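Local coordinates for protein putative cytochrome P450 120 (Synechocystis sp., PDB 2VE3) that binds heme and retinoic acid and, as a member of the cytochrome P450 family, probably acts as a monooxygenase, at residues E74-T79 with W340-Q345; F67-E72 with G321-I326. All blocks are in the same frame, centred on the assembly; numbering follows the deposited sequence.

Interaction 1. Residues E74-T79 with W340-Q345; sequences ETFQAT and WLVSYQ. With HEM (protoporphyrin IX containing Fe), chain C; REA (retinoic acid), chain D.
Thr79 meets Leu341 through one methyl: Thr79 CG2 lies 3.9 Å from Leu341 CG and equally near CD2, the two side chains crossing at about a right angle. The threonine torsion (chi1 -162°) sets OG1 anti to the backbone N and leaves CG2 between the N and the carbonyl carbon, from where it reaches the leucine branch. At the other apolar point, Phe76 CE1 approaches Val342 CG2 at 4.3 Å, obliquely to the ring; one face of that Phe76 ring carries Thr75 CG2, 3.6 Å above its centre. Both contacts span strands 76-79 and 341-345, which are not neighbours: strand 320-325 runs antiparallel to each and lies between them, bonded through its backbone to Thr79 and Gln77 on one flank. The CA atoms of Phe76 and Val342, 8.7 Å apart, agree with that two-strand spacing in the mixed sheet of this P450 fold. Farther along strand 341-345 two side chains reach the ligands. Tyr344 OH donates to HEM O1A at 2.6 Å, the propionate oxygen lying at the ring edge and near its plane; Phe69 meets the same tyrosine ring edge-to-face. Gln345, bent at chi2 (-71°), brings NE2 to retinoic acid O2 at 2.8 Å, with an N-H...O angle of 136°. Gln345 NE2 also donates to Ser343 OG at 2.8 Å, close to the amide plane, a bond that restrains rotation of the amide facing the retinoic acid carboxylate; the serine hydroxyl is itself bonded to Gly321 O.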
loop_
_atom_site.group_PDB
_atom_site.type_symbol
_atom_site.label_atom_id
_atom_site.label_comp_id
_atom_site.label_asym_id
_atom_site.label_seq_id
_atom_site.Cartn_x
_atom_site.Cartn_y
_atom_site.Cartn_z
ATOM N N GLU A 74 -16.565 19.130 1.464
ATOM C CA GLU A 74 -16.562 20.586 1.318
ATOM C C GLU A 74 -15.185 21.218 1.544
ATOM O O GLU A 74 -15.006 22.410 1.289
ATOM C CB GLU A 74 -17.581 21.202 2.275
ATOM N N THR A 75 -14.221 20.428 2.016
ATOM C CA THR A 75 -12.929 20.969 2.448
ATOM C C THR A 75 -11.708 20.371 1.748
ATOM O O THR A 75 -10.786 21.101 1.386
ATOM C CB THR A 75 -12.753 20.780 3.966
ATOM O OG1 THR A 75 -13.961 21.166 4.630
ATOM C CG2 THR A 75 -11.579 21.598 4.504
ATOM N N PHE A 76 -11.697 19.050 1.585
ATOM C CA PHE A 76 -10.505 18.339 1.109
ATOM C C PHE A 76 -10.732 17.585 -0.204
ATOM O O PHE A 76 -11.720 16.866 -0.380
ATOM C CB PHE A 76 -9.959 17.409 2.203
ATOM C CG PHE A 76 -9.560 18.131 3.463
ATOM C CD1 PHE A 76 -8.479 19.011 3.463
ATOM C CD2 PHE A 76 -10.267 17.943 4.643
ATOM C CE1 PHE A 76 -8.107 19.685 4.612
ATOM C CE2 PHE A 76 -9.898 18.620 5.806
ATOM C CZ PHE A 76 -8.815 19.498 5.781
ATOM N N GLN A 77 -9.808 17.785 -1.131
ATOM C CA GLN A 77 -9.864 17.137 -2.434
ATOM C C GLN A 77 -8.595 16.321 -2.581
ATOM O O GLN A 77 -7.507 16.888 -2.569
ATOM C CB GLN A 77 -9.964 18.215 -3.524
ATOM C CG GLN A 77 -9.900 17.721 -4.952
ATOM C CD GLN A 77 -10.531 18.710 -5.911
ATOM O OE1 GLN A 77 -9.826 19.466 -6.595
ATOM N NE2 GLN A 77 -11.870 18.736 -5.946
ATOM N N ALA A 78 -8.724 15.000 -2.720
ATOM C CA ALA A 78 -7.539 14.134 -2.829
ATOM C C ALA A 78 -6.630 14.501 -3.999
ATOM O O ALA A 78 -7.079 14.906 -5.065
ATOM C CB ALA A 78 -7.920 12.662 -2.887
ATOM N N THR A 79 -5.335 14.360 -3.786
ATOM C CA THR A 79 -4.384 14.594 -4.855
ATOM C C THR A 79 -3.137 13.737 -4.651
ATOM O O THR A 79 -3.003 13.039 -3.650
ATOM C CB THR A 79 -4.069 16.110 -4.987
ATOM O OG1 THR A 79 -3.483 16.373 -6.262
ATOM C CG2 THR A 79 -3.159 16.586 -3.853
ATOM N N TRP A 340 -3.512 25.435 -0.950
ATOM C CA TRP A 340 -2.320 24.769 -0.455
ATOM C C TRP A 340 -2.706 23.310 -0.267
ATOM O O TRP A 340 -3.898 22.989 -0.171
ATOM C CB TRP A 340 -1.916 25.341 0.898
ATOM C CG TRP A 340 -1.220 26.667 0.886
ATOM C CD1 TRP A 340 -1.472 27.746 0.070
ATOM C CD2 TRP A 340 -0.199 27.082 1.800
ATOM N NE1 TRP A 340 -0.631 28.791 0.400
ATOM C CE2 TRP A 340 0.151 28.411 1.465
ATOM C CE3 TRP A 340 0.469 26.451 2.857
ATOM C CZ2 TRP A 340 1.138 29.120 2.161
ATOM C CZ3 TRP A 340 1.449 27.145 3.540
ATOM C CH2 TRP A 340 1.776 28.467 3.191
ATOM N N LEU A 341 -1.699 22.442 -0.202
ATOM C CA LEU A 341 -1.909 21.030 0.097
ATOM C C LEU A 341 -1.633 20.683 1.560
ATOM O O LEU A 341 -0.799 21.306 2.210
ATOM C CB LEU A 341 -1.000 20.163 -0.772
ATOM C CG LEU A 341 -1.480 19.579 -2.089
ATOM C CD1 LEU A 341 -2.217 20.594 -2.948
ATOM C CD2 LEU A 341 -0.279 18.989 -2.820
ATOM N N VAL A 342 -2.346 19.673 2.046
ATOM C CA VAL A 342 -2.097 19.056 3.331
ATOM C C VAL A 342 -1.695 17.617 3.066
ATOM O O VAL A 342 -2.274 16.948 2.197
ATOM C CB VAL A 342 -3.380 19.062 4.231
ATOM C CG1 VAL A 342 -3.095 18.483 5.613
ATOM C CG2 VAL A 342 -3.931 20.453 4.355
ATOM N N SER A 343 -0.691 17.142 3.802
ATOM C CA SER A 343 -0.287 15.735 3.766
ATOM C C SER A 343 -0.434 15.103 5.137
ATOM O O SER A 343 0.122 15.611 6.121
ATOM C CB SER A 343 1.167 15.597 3.323
ATOM O OG SER A 343 1.549 14.228 3.281
ATOM N N TYR A 344 -1.155 13.981 5.197
ATOM C CA TYR A 344 -1.327 13.269 6.448
ATOM C C TYR A 344 -0.319 12.132 6.459
ATOM O O TYR A 344 -0.240 11.351 5.511
ATOM C CB TYR A 344 -2.786 12.803 6.666
ATOM C CG TYR A 344 -3.217 11.592 5.858
ATOM C CD1 TYR A 344 -3.118 10.297 6.388
ATOM C CD2 TYR A 344 -3.747 11.741 4.574
ATOM C CE1 TYR A 344 -3.519 9.171 5.634
ATOM C CE2 TYR A 344 -4.148 10.642 3.831
ATOM C CZ TYR A 344 -4.021 9.361 4.360
ATOM O OH TYR A 344 -4.424 8.295 3.626
ATOM N N GLN A 345 0.479 12.081 7.520
ATOM C CA GLN A 345 1.614 11.170 7.577
ATOM C C GLN A 345 1.314 10.009 8.511
ATOM O O GLN A 345 1.315 10.160 9.743
ATOM C CB GLN A 345 2.880 11.913 7.999
ATOM C CG GLN A 345 3.356 12.939 6.958
ATOM C CD GLN A 345 3.919 12.257 5.714
ATOM O OE1 GLN A 345 4.877 11.484 5.803
ATOM N NE2 GLN A 345 3.297 12.503 4.559
HETATM C CHA HEM C . -6.190 3.771 -1.098
HETATM C CHB HEM C . -2.975 1.775 1.954
HETATM C CHC HEM C . -3.344 -2.467 -0.400
HETATM C CHD HEM C . -6.094 -0.364 -3.759
HETATM C C1A HEM C . -5.300 3.621 -0.042
HETATM C C2A HEM C . -4.921 4.618 0.943
HETATM C C3A HEM C . -4.044 4.047 1.792
HETATM C C4A HEM C . -3.824 2.691 1.356
HETATM C CMA HEM C . -3.346 4.690 3.006
HETATM C CAA HEM C . -5.488 6.055 1.022
HETATM C CBA HEM C . -4.632 7.071 0.272
HETATM C CGA HEM C . -5.382 8.386 0.280
HETATM O O1A HEM C . -5.593 8.934 1.402
HETATM O O2A HEM C . -5.763 8.882 -0.822
HETATM C C1B HEM C . -2.828 0.445 1.610
HETATM C C2B HEM C . -2.077 -0.564 2.346
HETATM C C3B HEM C . -2.188 -1.741 1.696
HETATM C C4B HEM C . -3.002 -1.505 0.532
HETATM C CMB HEM C . -1.310 -0.288 3.657
HETATM C CAB HEM C . -1.562 -3.131 2.043
HETATM C CBB HEM C . -1.398 -3.577 3.298
HETATM C C1C HEM C . -4.159 -2.301 -1.495
HETATM C C2C HEM C . -4.588 -3.337 -2.414
HETATM C C3C HEM C . -5.354 -2.760 -3.350
HETATM C C4C HEM C . -5.412 -1.329 -3.050
HETATM C CMC HEM C . -4.241 -4.845 -2.284
HETATM C CAC HEM C . -6.085 -3.459 -4.533
HETATM C CBC HEM C . -5.460 -3.933 -5.616
HETATM C C1D HEM C . -6.298 0.954 -3.402
HETATM C C2D HEM C . -6.917 1.933 -4.256
HETATM C C3D HEM C . -6.946 3.229 -3.439
HETATM C C4D HEM C . -6.362 2.892 -2.154
HETATM C CMD HEM C . -7.433 1.710 -5.702
HETATM C CAD HEM C . -7.499 4.609 -3.864
HETATM C CBD HEM C . -8.827 4.830 -3.143
HETATM C CGD HEM C . -9.435 6.152 -3.545
HETATM O O1D HEM C . -10.636 6.350 -3.231
HETATM O O2D HEM C . -8.752 7.014 -4.175
HETATM N NA HEM C . -4.613 2.466 0.242
HETATM N NB HEM C . -3.366 -0.163 0.497
HETATM N NC HEM C . -4.668 -1.084 -1.913
HETATM N ND HEM C . -5.996 1.543 -2.171
HETATM FE FE HEM C . -4.876 0.569 -0.672
HETATM C C1 REA D . -1.949 3.438 -3.292
HETATM C C2 REA D . -3.101 3.330 -4.286
HETATM C C3 REA D . -3.634 4.723 -4.626
HETATM C C4 REA D . -2.578 5.513 -5.394
HETATM C C5 REA D . -1.192 5.383 -4.798
HETATM C C6 REA D . -0.889 4.416 -3.832
HETATM C C7 REA D . 0.492 4.344 -3.336
HETATM C C8 REA D . 0.964 5.323 -2.357
HETATM C C9 REA D . 2.397 5.319 -1.997
HETATM C C10 REA D . 2.898 6.544 -1.410
HETATM C C11 REA D . 3.759 6.600 -0.242
HETATM C C12 REA D . 3.750 7.924 0.380
HETATM C C13 REA D . 4.969 8.626 0.780
HETATM C C14 REA D . 4.730 9.829 1.474
HETATM C C15 REA D . 5.634 10.421 2.442
HETATM C C16 REA D . -2.464 3.980 -1.945
HETATM C C17 REA D . -1.387 2.028 -3.111
HETATM C C18 REA D . -0.127 6.324 -5.306
HETATM C C19 REA D . 3.312 4.146 -2.254
HETATM C C20 REA D . 6.337 8.093 0.444
HETATM O O1 REA D . 6.681 9.842 2.775
HETATM O O2 REA D . 5.362 11.522 2.945
#

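Interaction 2. Residues F67-E72 with G321-I326; sequences FLFTKE and GFRELI. With HEM (protoporphyrin IX containing Fe), chain C.
Arg323 and Leu68 touch along their aliphatic parts, with Leu68 CD1 3.8 Å from Arg323 CG and the two chains meeting at a slant. Bent at chi2, the arginine rises from strand 320-325 past this leucine and carries its guanidinium between Phe69, Glu72 and the heme. The Phe69 side chain crosses it at about a right angle: Arg323 NH2 sits at the ring edge, 4.0 Å from Phe69 CE1, with ring and guanidinium planes 49° apart, which rules out a stack. Glu72 is turned quite differently, its carboxylate plane only 5° from that of the guanidinium. Even so, Glu72 OE2 stays 3.9 Å from Arg323 NE, a long salt bridge, and water does the closer work. One water accepts from Arg323 NE and donates to both Glu72 OE2 and Leu68 O; a second accepts from Arg323 NH2 and lies close to Glu72 OE2. Glu72 OE1 is bonded to Leu388 N, which anchors the carboxylate from its other oxygen. On the heme side Arg323 NH2 donates to HEM O1A at 2.7 Å and 159°, while NH1 makes weak bonds to O1A and O2A. Arg323 NH1 also donates to Phe322 O at 3.0 Å, nearly in the guanidinium plane, which restrains rotation of the guanidinium, although the donor stands above the Phe322 carbonyl plane. Tyr344, His101 and Arg389 also bond to the heme, and with them Arg323 forms the propionate-binding site of this cytochrome P450 heme pocket.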
loop_
_atom_site.group_PDB
_atom_site.type_symbol
_atom_site.label_atom_id
_atom_site.label_comp_id
_atom_site.label_asym_id
_atom_site.label_seq_id
_atom_site.Cartn_x
_atom_site.Cartn_y
_atom_site.Cartn_z
ATOM N N PHE A 67 -9.525 15.708 11.794
ATOM C CA PHE A 67 -9.677 16.933 11.006
ATOM C C PHE A 67 -9.740 16.683 9.480
ATOM O O PHE A 67 -10.660 17.159 8.777
ATOM C CB PHE A 67 -8.524 17.883 11.410
ATOM C CG PHE A 67 -8.271 19.025 10.457
ATOM C CD1 PHE A 67 -9.198 20.057 10.302
ATOM C CD2 PHE A 67 -7.084 19.085 9.742
ATOM C CE1 PHE A 67 -8.954 21.117 9.421
ATOM C CE2 PHE A 67 -6.830 20.145 8.860
ATOM C CZ PHE A 67 -7.772 21.163 8.702
ATOM N N LEU A 68 -8.769 15.918 8.982
ATOM C CA LEU A 68 -8.652 15.636 7.550
ATOM C C LEU A 68 -9.752 14.704 7.035
ATOM O O LEU A 68 -10.095 14.759 5.869
ATOM C CB LEU A 68 -7.253 15.080 7.240
ATOM C CG LEU A 68 -6.764 15.103 5.789
ATOM C CD1 LEU A 68 -6.391 16.501 5.300
ATOM C CD2 LEU A 68 -5.585 14.198 5.696
ATOM N N PHE A 69 -10.311 13.870 7.910
ATOM C CA PHE A 69 -11.373 12.945 7.513
ATOM C C PHE A 69 -12.757 13.365 8.046
ATOM O O PHE A 69 -13.634 12.523 8.256
ATOM C CB PHE A 69 -11.036 11.500 7.920
ATOM C CG PHE A 69 -9.675 11.021 7.456
ATOM C CD1 PHE A 69 -9.228 11.267 6.155
ATOM C CD2 PHE A 69 -8.851 10.287 8.317
ATOM C CE1 PHE A 69 -7.972 10.817 5.734
ATOM C CE2 PHE A 69 -7.591 9.837 7.899
ATOM C CZ PHE A 69 -7.162 10.102 6.603
ATOM N N THR A 70 -12.943 14.678 8.220
ATOM C CA THR A 70 -14.197 15.249 8.722
ATOM C C THR A 70 -14.658 16.398 7.826
ATOM O O THR A 70 -13.834 17.191 7.362
ATOM C CB THR A 70 -14.033 15.756 10.187
ATOM O OG1 THR A 70 -13.793 14.635 11.051
ATOM C CG2 THR A 70 -15.287 16.493 10.673
ATOM N N LYS A 71 -15.972 16.477 7.578
ATOM C CA LYS A 71 -16.539 17.488 6.680
ATOM C C LYS A 71 -15.624 17.617 5.475
ATOM O O LYS A 71 -15.213 18.721 5.091
ATOM C CB LYS A 71 -16.701 18.837 7.400
ATOM C CG LYS A 71 -17.486 18.758 8.703
ATOM C CD LYS A 71 -17.422 20.068 9.483
ATOM C CE LYS A 71 -18.191 19.972 10.797
ATOM N NZ LYS A 71 -17.819 18.761 11.616
ATOM N N GLU A 72 -15.302 16.462 4.901
ATOM C CA GLU A 72 -14.230 16.298 3.923
ATOM C C GLU A 72 -14.589 16.805 2.518
ATOM O O GLU A 72 -13.805 17.513 1.874
ATOM C CB GLU A 72 -13.879 14.815 3.874
ATOM C CG GLU A 72 -12.647 14.470 3.100
ATOM C CD GLU A 72 -12.352 12.998 3.137
ATOM O OE1 GLU A 72 -13.032 12.288 3.907
ATOM O OE2 GLU A 72 -11.444 12.557 2.390
ATOM N N GLY A 321 -0.934 10.321 2.429
ATOM C CA GLY A 321 -1.734 10.802 1.301
ATOM C C GLY A 321 -1.685 12.320 1.255
ATOM O O GLY A 321 -1.101 12.953 2.132
ATOM N N PHE A 322 -2.302 12.897 0.228
ATOM C CA PHE A 322 -2.291 14.343 -0.015
ATOM C C PHE A 322 -3.674 14.867 -0.384
ATOM O O PHE A 322 -4.463 14.169 -1.021
ATOM C CB PHE A 322 -1.285 14.699 -1.107
ATOM C CG PHE A 322 0.097 14.206 -0.823
ATOM C CD1 PHE A 322 1.050 15.054 -0.276
ATOM C CD2 PHE A 322 0.443 12.877 -1.087
ATOM C CE1 PHE A 322 2.340 14.586 -0.003
ATOM C CE2 PHE A 322 1.725 12.402 -0.815
ATOM C CZ PHE A 322 2.668 13.245 -0.268
ATOM N N ARG A 323 -3.967 16.089 0.070
ATOM C CA ARG A 323 -5.269 16.736 -0.127
ATOM C C ARG A 323 -5.037 18.192 -0.478
ATOM O O ARG A 323 -4.171 18.832 0.107
ATOM C CB ARG A 323 -6.122 16.659 1.156
ATOM C CG ARG A 323 -6.381 15.252 1.697
ATOM C CD ARG A 323 -7.339 14.444 0.833
ATOM N NE ARG A 323 -7.681 13.143 1.418
ATOM C CZ ARG A 323 -7.021 12.003 1.194
ATOM N NH1 ARG A 323 -5.972 11.967 0.379
ATOM N NH2 ARG A 323 -7.428 10.877 1.765
ATOM N N GLU A 324 -5.782 18.709 -1.446
ATOM C CA GLU A 324 -5.811 20.145 -1.680
ATOM C C GLU A 324 -6.888 20.760 -0.788
ATOM O O GLU A 324 -7.980 20.207 -0.659
ATOM C CB GLU A 324 -6.099 20.483 -3.152
ATOM C CG GLU A 324 -5.967 21.984 -3.438
ATOM C CD GLU A 324 -6.384 22.401 -4.833
ATOM O OE1 GLU A 324 -6.375 21.559 -5.757
ATOM O OE2 GLU A 324 -6.712 23.600 -5.003
ATOM N N LEU A 325 -6.579 21.892 -0.169
ATOM C CA LEU A 325 -7.606 22.648 0.542
ATOM C C LEU A 325 -8.436 23.417 -0.479
ATOM O O LEU A 325 -7.889 24.203 -1.250
ATOM C CB LEU A 325 -6.972 23.603 1.543
ATOM C CG LEU A 325 -6.385 22.988 2.809
ATOM C CD1 LEU A 325 -5.088 23.717 3.193
ATOM C CD2 LEU A 325 -7.407 23.003 3.948
ATOM N N ILE A 326 -9.739 23.153 -0.518
ATOM C CA ILE A 326 -10.641 23.880 -1.427
ATOM C C ILE A 326 -11.443 24.959 -0.689
ATOM O O ILE A 326 -12.017 25.860 -1.308
ATOM C CB ILE A 326 -11.535 22.937 -2.284
ATOM C CG1 ILE A 326 -12.365 21.994 -1.407
ATOM C CG2 ILE A 326 -10.672 22.137 -3.277
ATOM C CD1 ILE A 326 -13.585 21.414 -2.111
HETATM C CHA HEM C . -6.190 3.771 -1.098
HETATM C CHB HEM C . -2.975 1.775 1.954
HETATM C CHC HEM C . -3.344 -2.467 -0.400
HETATM C CHD HEM C . -6.094 -0.364 -3.759
HETATM C C1A HEM C . -5.300 3.621 -0.042
HETATM C C2A HEM C . -4.921 4.618 0.943
HETATM C C3A HEM C . -4.044 4.047 1.792
HETATM C C4A HEM C . -3.824 2.691 1.356
HETATM C CMA HEM C . -3.346 4.690 3.006
HETATM C CAA HEM C . -5.488 6.055 1.022
HETATM C CBA HEM C . -4.632 7.071 0.272
HETATM C CGA HEM C . -5.382 8.386 0.280
HETATM O O1A HEM C . -5.593 8.934 1.402
HETATM O O2A HEM C . -5.763 8.882 -0.822
HETATM C C1B HEM C . -2.828 0.445 1.610
HETATM C C2B HEM C . -2.077 -0.564 2.346
HETATM C C3B HEM C . -2.188 -1.741 1.696
HETATM C C4B HEM C . -3.002 -1.505 0.532
HETATM C CMB HEM C . -1.310 -0.288 3.657
HETATM C CAB HEM C . -1.562 -3.131 2.043
HETATM C CBB HEM C . -1.398 -3.577 3.298
HETATM C C1C HEM C . -4.159 -2.301 -1.495
HETATM C C2C HEM C . -4.588 -3.337 -2.414
HETATM C C3C HEM C . -5.354 -2.760 -3.350
HETATM C C4C HEM C . -5.412 -1.329 -3.050
HETATM C CMC HEM C . -4.241 -4.845 -2.284
HETATM C CAC HEM C . -6.085 -3.459 -4.533
HETATM C CBC HEM C . -5.460 -3.933 -5.616
HETATM C C1D HEM C . -6.298 0.954 -3.402
HETATM C C2D HEM C . -6.917 1.933 -4.256
HETATM C C3D HEM C . -6.946 3.229 -3.439
HETATM C C4D HEM C . -6.362 2.892 -2.154
HETATM C CMD HEM C . -7.433 1.710 -5.702
HETATM C CAD HEM C . -7.499 4.609 -3.864
HETATM C CBD HEM C . -8.827 4.830 -3.143
HETATM C CGD HEM C . -9.435 6.152 -3.545
HETATM O O1D HEM C . -10.636 6.350 -3.231
HETATM O O2D HEM C . -8.752 7.014 -4.175
HETATM N NA HEM C . -4.613 2.466 0.242
HETATM N NB HEM C . -3.366 -0.163 0.497
HETATM N NC HEM C . -4.668 -1.084 -1.913
HETATM N ND HEM C . -5.996 1.543 -2.171
HETATM FE FE HEM C . -4.876 0.569 -0.672
HETATM O O HOH W 1 -9.469 14.261 3.135
HETATM O O HOH W 2 -9.969 10.341 2.739
#

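Strand 320-325 joins the two contacts: it lies between the two strands of interaction 1 in the sheet and supplies one side of interaction 2, with Val342 N 2.8 Å from Arg323 O and Gln77 O 2.7 Å from Glu324 N. Their centres are about 4 Å apart. Interaction 1 is partly buried and meets across the strands by apolar touches alone, 116 Å² in all; interaction 2 is fully buried, larger at 197 Å², and pairs the end of helix 62-68 and the following loop with the strand through charge and water. Tyr344 CD2 packs on Leu68 CD2 at 3.3 Å, and both contacts reach heme oxygen O1A, whereas retinoic acid is bonded from interaction 1.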